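Local coordinates for DNA polymerase III, beta subunit (Eubacterium rectale, PDB 3T0P), which probably encircles DNA as a head-to-tail homodimeric ring and tethers DNA polymerases and other proteins to it, giving them processivity, at residues Ile284-Ile287 with Met292-Arg295; Ile268-Leu273 with Met303-Asp308. One frame throughout, in Å; residues are numbered along the deposited sequence. Where two conformers were deposited one is given.

How the interactions relate
Interaction 1 pairs two strands of a C-terminal-domain antiparallel sheet that has four strands within this chain, and interaction 2 ties one of the outermost of these to helix 261-272. Along the chain, the hairpin of interaction 1 is nested within the loop that interaction 2 closes, and their centres are about 9 Å apart. They share a seam: M292 O lies 2.7 Å from I307 N and L294 N lies 2.8 Å from E305 O, both probable hydrogen bonds between neighbouring strands. The same helix packs on the sheet face that carries M285, M292 and L294. Interaction 2 also reaches the second subunit, whereas interaction 1 stays within its own chain.

Interaction 1: residues Ile284-Ile287 with Met292-Arg295; sequences IMNI and MELR
I284 and N286 pair with R295 and E293 through four backbone hydrogen bonds, forming the antiparallel beta hairpin of strands 283-288 and 291-297. The bond from I284 N to R295 O is 2.8 Å long and almost straight, and R295 N returns one to I284 O. N286 and E293 form the second hydrogen-bonded pair, with N286 N 2.7 Å from E293 O. M285-L294 and I287-M292 are the non-hydrogen-bonded pairs, where CA-H groups point at carbonyls; L294 CA lies 3.2 Å from I284 O.

On the face carrying M285, I287, M292 and L294, the selenomethionine M292 reaches across the strands. Its CG stands opposite the backbone N (chi1 178°) and the chain bends at its last torsion (-71°), which places CE 3.9 Å from both M285 SE and I287 CD1. The extended chain of M285, also selenomethionine, crosses M292 obliquely and runs alongside L294. Helix 261-272 packs over this apolar layer, with I268 on M285 and L264 on M292.

The other face mixes apolar and polar groups and is partly exposed. Strand 316-320 flanks strand 283-288, with M317 beside I284 and N286. N286 has two conformers; in one, its amide plane lies 85° from the R295 guanidinium and OD1 is 3.2 Å from R295 NH2, at too poor an angle for a hydrogen bond. In that conformer a water lies 2.8 Å from N286 OD1 and 2.9 Å from E293 O, but may not serve both at once. The guanidinium folds back over the hairpin, edge-on to I284, with R295 NH2 3.9 Å from I284 CG2.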
loop_
_atom_site.group_PDB
_atom_site.type_symbol
_atom_site.label_atom_id
_atom_site.label_comp_id
_atom_site.label_asym_id
_atom_site.label_seq_id
_atom_site.Cartn_x
_atom_site.Cartn_y
_atom_site.Cartn_z
ATOM N N ILE B 284 7.479 -20.316 23.067
ATOM C CA ILE B 284 7.505 -20.976 24.387
ATOM C C ILE B 284 7.720 -19.929 25.482
ATOM O O ILE B 284 8.677 -19.168 25.395
ATOM C CB ILE B 284 8.580 -22.086 24.487
ATOM C CG1 ILE B 284 8.523 -23.112 23.331
ATOM C CG2 ILE B 284 8.596 -22.765 25.877
ATOM C CD1 ILE B 284 7.269 -23.848 23.144
HETATM N N MSE B 285 6.821 -19.881 26.490
HETATM C CA MSE B 285 6.944 -18.996 27.646
HETATM C C MSE B 285 7.343 -19.809 28.896
HETATM O O MSE B 285 6.729 -20.833 29.179
HETATM C CB MSE B 285 5.635 -18.253 27.955
HETATM C CG MSE B 285 5.139 -17.272 26.878
HETATM SE SE MSE B 285 3.370 -16.551 27.496
HETATM C CE MSE B 285 2.992 -15.281 25.993
ATOM N N ASN B 286 8.371 -19.358 29.619
ATOM C CA ASN B 286 8.789 -19.960 30.886
ATOM C C ASN B 286 8.597 -18.858 31.936
ATOM O O ASN B 286 9.330 -17.856 31.968
ATOM C CB ASN B 286 10.206 -20.515 30.820
ATOM C CG ASN B 286 10.325 -21.899 30.217
ATOM O OD1 ASN B 286 10.332 -22.079 29.002
ATOM N ND2 ASN B 286 10.549 -22.905 31.051
ATOM N N ILE B 287 7.527 -18.985 32.696
ATOM C CA ILE B 287 7.148 -18.008 33.694
ATOM C C ILE B 287 7.664 -18.458 35.064
ATOM O O ILE B 287 7.322 -19.532 35.540
ATOM C CB ILE B 287 5.609 -17.813 33.667
ATOM C CG1 ILE B 287 5.169 -17.076 32.369
ATOM C CG2 ILE B 287 5.131 -17.073 34.920
ATOM C CD1 ILE B 287 3.753 -17.318 31.979
HETATM N N MSE B 292 9.584 -13.587 32.791
HETATM C CA MSE B 292 9.038 -14.364 31.700
HETATM C C MSE B 292 10.133 -14.502 30.648
HETATM O O MSE B 292 10.647 -13.496 30.139
HETATM C CB MSE B 292 7.771 -13.755 31.090
HETATM C CG MSE B 292 7.271 -14.589 29.936
HETATM SE SE MSE B 292 5.832 -13.790 28.888
HETATM C CE MSE B 292 4.347 -13.927 30.213
ATOM N N GLU B 293 10.483 -15.742 30.334
ATOM C CA GLU B 293 11.420 -16.057 29.272
ATOM C C GLU B 293 10.642 -16.591 28.069
ATOM O O GLU B 293 9.866 -17.544 28.210
ATOM C CB GLU B 293 12.453 -17.078 29.746
ATOM C CG GLU B 293 13.462 -17.363 28.648
ATOM C CD GLU B 293 14.469 -18.442 28.975
ATOM O OE1 GLU B 293 14.057 -19.602 29.210
ATOM O OE2 GLU B 293 15.678 -18.120 29.000
ATOM N N LEU B 294 10.865 -15.987 26.898
ATOM C CA LEU B 294 10.249 -16.356 25.629
ATOM C C LEU B 294 11.290 -16.880 24.673
ATOM O O LEU B 294 12.347 -16.276 24.512
ATOM C CB LEU B 294 9.507 -15.166 24.999
ATOM C CG LEU B 294 8.372 -14.606 25.832
ATOM C CD1 LEU B 294 8.858 -13.406 26.637
ATOM C CD2 LEU B 294 7.222 -14.197 24.964
ATOM N N ARG B 295 10.994 -18.019 24.054
ATOM C CA ARG B 295 11.881 -18.651 23.072
ATOM C C ARG B 295 11.132 -19.105 21.842
ATOM O O ARG B 295 9.957 -19.526 21.919
ATOM C CB ARG B 295 12.598 -19.884 23.647
ATOM C CG ARG B 295 13.488 -19.619 24.836
ATOM C CD ARG B 295 14.056 -20.894 25.433
ATOM N NE ARG B 295 13.006 -21.808 25.890
ATOM C CZ ARG B 295 13.227 -22.903 26.610
ATOM N NH1 ARG B 295 14.460 -23.219 26.989
ATOM N NH2 ARG B 295 12.215 -23.684 26.971
HETATM O O HOH W 1 10.971 -20.028 27.192
#

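Interaction 2: residues Ile268-Leu273 with Met303-Asp308; sequences IDRATL and MNEDID
R270 and E305 form a buried salt bridge that, with the packing of A271 against M303, joins the C-terminal part of helix 261-272 to strand 302-308, an outermost strand of its sheet within the chain. The guanidinium grips the carboxylate side-on with two nitrogens: R270 NE binds E305 OE1 at 2.9 Å (165° at the hydrogen), and R270 NH2 binds E305 OE2 at 2.8 Å. Both oxygens are met on their syn sides and the two flat groups are nearly coplanar, so the paired bonds should hinder rotation of either. The side chains meet at about a right angle; a bend about CG-CD of R270 (chi3 -82°) and a turn about CD-NE carry the NE/NH2 edge to E305. Replacing R270 by a leucine would probably leave the buried carboxylate of E305 without its matching charge.

Beside this pair, the selenomethionine M303 reaches toward the helix, its SE 3.6 Å from A271 N and its CE 3.7 Å from A271 CB. R270 CB touches the same selenium.

R270 NH1 bonds K81 O of the second subunit, and M303, N304 and E305 pair with a strand of that subunit, so the sheet continues across the dimer interface of the ring. Around the contact, I268 packs on helix 322-329, while A271 also rests on I283 and I296 of the neighbouring strands.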
loop_
_atom_site.group_PDB
_atom_site.type_symbol
_atom_site.label_atom_id
_atom_site.label_comp_id
_atom_site.label_asym_id
_atom_site.label_seq_id
_atom_site.Cartn_x
_atom_site.Cartn_y
_atom_site.Cartn_z
ATOM N N ILE B 268 6.884 -10.822 21.108
ATOM C CA ILE B 268 6.214 -11.858 20.328
ATOM C C ILE B 268 6.320 -11.505 18.834
ATOM O O ILE B 268 6.555 -12.385 17.997
ATOM C CB ILE B 268 4.757 -12.079 20.795
ATOM C CG1 ILE B 268 4.746 -12.449 22.300
ATOM C CG2 ILE B 268 4.112 -13.186 19.957
ATOM C CD1 ILE B 268 3.375 -12.784 22.942
ATOM N N ASP B 269 6.226 -10.220 18.515
ATOM C CA ASP B 269 6.365 -9.760 17.141
ATOM C C ASP B 269 7.806 -10.048 16.632
ATOM O O ASP B 269 7.955 -10.553 15.522
ATOM C CB ASP B 269 5.997 -8.277 17.066
ATOM C CG ASP B 269 6.061 -7.656 15.686
ATOM O OD1 ASP B 269 5.424 -8.212 14.751
ATOM O OD2 ASP B 269 6.691 -6.579 15.554
ATOM N N ARG B 270 8.838 -9.811 17.458
ATOM C CA ARG B 270 10.251 -10.111 17.119
ATOM C C ARG B 270 10.422 -11.591 16.785
ATOM O O ARG B 270 11.045 -11.927 15.804
ATOM C CB ARG B 270 11.191 -9.795 18.302
ATOM C CG ARG B 270 11.672 -8.390 18.323
ATOM C CD ARG B 270 12.788 -8.186 19.341
ATOM N NE ARG B 270 12.274 -7.991 20.693
ATOM C CZ ARG B 270 11.765 -6.853 21.160
ATOM N NH1 ARG B 270 11.659 -5.792 20.373
ATOM N NH2 ARG B 270 11.337 -6.777 22.413
ATOM N N ALA B 271 9.869 -12.465 17.616
ATOM C CA ALA B 271 9.916 -13.902 17.444
ATOM C C ALA B 271 9.330 -14.355 16.090
ATOM O O ALA B 271 9.860 -15.293 15.502
ATOM C CB ALA B 271 9.153 -14.567 18.588
ATOM N N THR B 272 8.251 -13.702 15.598
ATOM C CA THR B 272 7.631 -14.107 14.329
ATOM C C THR B 272 8.526 -13.983 13.115
ATOM O O THR B 272 8.244 -14.656 12.127
ATOM C CB THR B 272 6.343 -13.372 13.999
ATOM O OG1 THR B 272 6.611 -11.989 13.813
ATOM C CG2 THR B 272 5.252 -13.637 14.990
ATOM N N LEU B 273 9.582 -13.142 13.157
ATOM C CA LEU B 273 10.490 -13.017 12.014
ATOM C C LEU B 273 11.219 -14.353 11.745
ATOM O O LEU B 273 11.624 -14.600 10.617
ATOM C CB LEU B 273 11.490 -11.838 12.162
ATOM C CG LEU B 273 12.671 -11.953 13.144
ATOM C CD1 LEU B 273 13.872 -12.632 12.509
ATOM C CD2 LEU B 273 13.073 -10.585 13.662
HETATM N N MSE B 303 15.735 -17.373 19.038
HETATM C CA MSE B 303 15.574 -16.166 19.811
HETATM C C MSE B 303 15.328 -16.520 21.268
HETATM O O MSE B 303 14.596 -17.453 21.567
HETATM C CB MSE B 303 14.439 -15.294 19.272
HETATM C CG MSE B 303 14.387 -13.907 19.931
HETATM SE SE MSE B 303 12.572 -13.107 19.981
HETATM C CE MSE B 303 11.735 -14.438 21.291
ATOM N N ASN B 304 15.913 -15.739 22.170
ATOM C CA ASN B 304 15.673 -15.830 23.596
ATOM C C ASN B 304 15.439 -14.411 24.133
ATOM O O ASN B 304 16.236 -13.516 23.850
ATOM C CB ASN B 304 16.852 -16.525 24.299
ATOM C CG ASN B 304 16.521 -16.862 25.723
ATOM O OD1 ASN B 304 15.897 -17.877 25.998
ATOM N ND2 ASN B 304 16.843 -15.972 26.653
ATOM N N GLU B 305 14.363 -14.196 24.881
ATOM C CA GLU B 305 14.075 -12.878 25.449
ATOM C C GLU B 305 13.521 -13.003 26.864
ATOM O O GLU B 305 12.691 -13.868 27.109
ATOM C CB GLU B 305 13.053 -12.101 24.569
ATOM C CG GLU B 305 12.872 -10.662 25.037
ATOM C CD GLU B 305 12.301 -9.645 24.062
ATOM O OE1 GLU B 305 12.220 -9.947 22.844
ATOM O OE2 GLU B 305 11.914 -8.546 24.528
ATOM N N ASP B 306 13.916 -12.085 27.758
ATOM C CA ASP B 306 13.427 -12.017 29.136
ATOM C C ASP B 306 12.605 -10.753 29.339
ATOM O O ASP B 306 13.012 -9.692 28.913
ATOM C CB ASP B 306 14.588 -12.074 30.154
ATOM C CG ASP B 306 15.370 -13.376 30.172
ATOM O OD1 ASP B 306 14.744 -14.447 30.346
ATOM O OD2 ASP B 306 16.613 -13.323 30.060
ATOM N N ILE B 307 11.443 -10.869 29.970
ATOM C CA ILE B 307 10.590 -9.727 30.286
ATOM C C ILE B 307 10.326 -9.761 31.784
ATOM O O ILE B 307 9.976 -10.813 32.320
ATOM C CB ILE B 307 9.262 -9.699 29.465
ATOM C CG1 ILE B 307 9.522 -9.831 27.942
ATOM C CG2 ILE B 307 8.437 -8.423 29.776
ATOM C CD1 ILE B 307 8.211 -9.861 27.075
ATOM N N ASP B 308 10.493 -8.610 32.457
ATOM C CA ASP B 308 10.179 -8.451 33.878
ATOM C C ASP B 308 8.666 -8.556 34.083
ATOM O O ASP B 308 7.908 -7.919 33.356
ATOM C CB ASP B 308 10.662 -7.078 34.386
ATOM C CG ASP B 308 12.156 -6.870 34.486
ATOM O OD1 ASP B 308 12.915 -7.856 34.308
ATOM O OD2 ASP B 308 12.573 -5.727 34.772
#